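Chitinase A (Pteris ryukyuensis, PDB 5YLG) probably hydrolyses chitin as a family 18 glycoside hydrolase, this fragment being its LysM domain, a carbohydrate-binding module of the type that recognises chitin. Local coordinates at residues A[15-20]-A[25-30]. Residues are numbered along the deposited sequence; the frame is centred on the assembly and turned at random.
Sequences AISQAR and SDFESW. With ZN (zinc ion), chain H; ZN (zinc ion), chain E.
Phe-27 reaches from helix 24-29 toward helix 13-20 and meets Ser-17 and Ile-16, two consecutive residues of that helix. Phe-27 CB lies 3.5 Å from Ser-17 OG, the closest approach between the two segments. One atom further out, Phe-27 CG is still within 3.7 Å of Ser-17 OG, and Phe-27 CD1 passes that same oxygen at 4.1 Å. Past this point the ring leaves the serine behind: Phe-27 CE1 comes to 4.0 Å from Ile-16 CG2, an apolar contact in which the two side chains run at a slant to each other. With CG anti to the backbone N (chi1 177°), the ring is directed at helix 13-20. On Ile-16 the touching branch is the short methyl, CG2, while CG1 and CD1 extend along another direction.

No hydrogen bond joins residues 15-20 to 25-30. The buried Ser-17 OG, although pressed against carbon atoms of Phe-27, is satisfied within its own helix by donating to the carbonyl of Cys-13, whose disulfide runs to Cys-36. Val-45 of strand 44-46 also touches Phe-27, while Ile-16 packs on Ile-7 and Val-47 in the loops next to the two strands, placing the helix pair against the small sheet.

The neighbours of Phe-27 in sequence turn to metal instead. Asp-26 OD2 binds one zinc ion at 1.9 Å, whereas Glu-28 holds another through both carboxylate oxygens, OE2 at 2.5 Å being the longer bond. Near the helix end, Ser-29 OG donates to Asp-26 O at 2.8 Å, and the indole of Trp-30 covers that carbonyl oxygen with the rim of one face. Two short consecutive helices joined through an aromatic side chain and packed against a two-stranded antiparallel sheet make up the beta-alpha-alpha-beta fold of the LysM domain.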
loop_
_atom_site.group_PDB
_atom_site.type_symbol
_atom_site.label_atom_id
_atom_site.label_comp_id
_atom_site.label_asym_id
_atom_site.label_seq_id
_atom_site.Cartn_x
_atom_site.Cartn_y
_atom_site.Cartn_z
ATOM N N ALA A 15 -3.620 -6.059 3.071
ATOM C CA ALA A 15 -4.599 -6.562 2.126
ATOM C C ALA A 15 -4.323 -6.156 0.728
ATOM O O ALA A 15 -4.484 -6.938 -0.245
ATOM C CB ALA A 15 -5.976 -6.080 2.544
ATOM N N ILE A 16 -3.770 -4.955 0.487
ATOM C CA ILE A 16 -3.313 -4.518 -0.821
ATOM C C ILE A 16 -2.232 -5.456 -1.338
ATOM O O ILE A 16 -2.228 -5.899 -2.526
ATOM C CB ILE A 16 -2.766 -3.093 -0.758
ATOM C CG1 ILE A 16 -3.941 -2.091 -0.554
ATOM C CG2 ILE A 16 -1.957 -2.736 -1.950
ATOM C CD1 ILE A 16 -3.509 -0.735 -0.118
ATOM N N SER A 17 -1.268 -5.753 -0.464
ATOM C CA SER A 17 -0.176 -6.616 -0.867
ATOM C C SER A 17 -0.682 -8.033 -1.214
ATOM O O SER A 17 -0.330 -8.607 -2.266
ATOM C CB SER A 17 0.826 -6.728 0.282
ATOM O OG SER A 17 1.455 -5.477 0.468
ATOM N N GLN A 18 -1.493 -8.604 -0.341
ATOM C CA GLN A 18 -2.077 -9.983 -0.510
ATOM C C GLN A 18 -2.837 -9.997 -1.845
ATOM O O GLN A 18 -2.618 -10.965 -2.578
ATOM C CB GLN A 18 -2.962 -10.338 0.667
ATOM N N ALA A 19 -3.671 -8.988 -2.140
ATOM C CA ALA A 19 -4.485 -8.948 -3.362
ATOM C C ALA A 19 -3.655 -8.970 -4.576
ATOM O O ALA A 19 -4.070 -9.553 -5.579
ATOM C CB ALA A 19 -5.398 -7.742 -3.340
ATOM N N ARG A 20 -2.472 -8.383 -4.532
ATOM C CA ARG A 20 -1.575 -8.266 -5.665
ATOM C C ARG A 20 -0.511 -9.315 -5.727
ATOM O O ARG A 20 0.283 -9.330 -6.666
ATOM C CB ARG A 20 -0.942 -6.910 -5.679
ATOM N N SER A 25 6.777 -6.595 2.718
ATOM C CA SER A 25 8.094 -5.982 2.736
ATOM C C SER A 25 8.483 -5.370 1.372
ATOM O O SER A 25 9.008 -4.267 1.352
ATOM C CB SER A 25 9.126 -6.966 3.226
ATOM O OG SER A 25 8.902 -8.278 2.672
ATOM N N ASP A 26 8.129 -6.021 0.272
ATOM C CA ASP A 26 8.411 -5.433 -1.005
ATOM C C ASP A 26 7.596 -4.143 -1.148
ATOM O O ASP A 26 8.096 -3.099 -1.589
ATOM C CB ASP A 26 8.149 -6.415 -2.058
ATOM C CG ASP A 26 9.295 -7.438 -2.214
ATOM O OD1 ASP A 26 10.302 -7.321 -1.527
ATOM O OD2 ASP A 26 9.130 -8.415 -2.921
ATOM N N PHE A 27 6.322 -4.209 -0.813
ATOM C CA PHE A 27 5.486 -3.029 -0.859
ATOM C C PHE A 27 6.061 -1.902 -0.057
ATOM O O PHE A 27 6.118 -0.758 -0.491
ATOM C CB PHE A 27 4.093 -3.379 -0.288
ATOM C CG PHE A 27 3.140 -2.242 -0.217
ATOM C CD1 PHE A 27 2.364 -1.847 -1.283
ATOM C CD2 PHE A 27 2.996 -1.595 1.001
ATOM C CE1 PHE A 27 1.493 -0.788 -1.130
ATOM C CE2 PHE A 27 2.155 -0.527 1.132
ATOM C CZ PHE A 27 1.387 -0.162 0.031
ATOM N N GLU A 28 6.522 -2.171 1.143
ATOM C CA GLU A 28 7.107 -1.145 1.909
ATOM C C GLU A 28 8.351 -0.528 1.259
ATOM O O GLU A 28 8.553 0.679 1.294
ATOM C CB GLU A 28 7.451 -1.672 3.288
ATOM C CG GLU A 28 6.279 -2.004 4.186
ATOM C CD GLU A 28 6.610 -2.756 5.487
ATOM O OE1 GLU A 28 7.764 -3.206 5.692
ATOM O OE2 GLU A 28 5.658 -2.891 6.255
ATOM N N SER A 29 9.154 -1.375 0.605
ATOM C CA SER A 29 10.378 -0.915 -0.050
ATOM C C SER A 29 10.067 0.032 -1.192
ATOM O O SER A 29 10.931 0.868 -1.569
ATOM C CB SER A 29 11.230 -2.126 -0.483
ATOM O OG SER A 29 10.851 -2.535 -1.703
ATOM N N TRP A 30 8.886 -0.025 -1.746
ATOM C CA TRP A 30 8.461 0.856 -2.821
ATOM C C TRP A 30 7.703 2.080 -2.324
ATOM O O TRP A 30 7.304 2.948 -3.096
ATOM C CB TRP A 30 7.525 0.126 -3.780
ATOM C CG TRP A 30 8.066 -1.158 -4.296
ATOM C CD1 TRP A 30 9.406 -1.474 -4.438
ATOM C CD2 TRP A 30 7.351 -2.302 -4.706
ATOM N NE1 TRP A 30 9.544 -2.727 -4.908
ATOM C CE2 TRP A 30 8.313 -3.296 -5.064
ATOM C CE3 TRP A 30 6.010 -2.620 -4.767
ATOM C CZ2 TRP A 30 7.951 -4.563 -5.486
ATOM C CZ3 TRP A 30 5.660 -3.907 -5.155
ATOM C CH2 TRP A 30 6.602 -4.836 -5.536
HETATM ZN ZN ZN H . 7.560 -4.050 7.321
HETATM ZN ZN ZN E . 10.294 -9.877 -3.051
#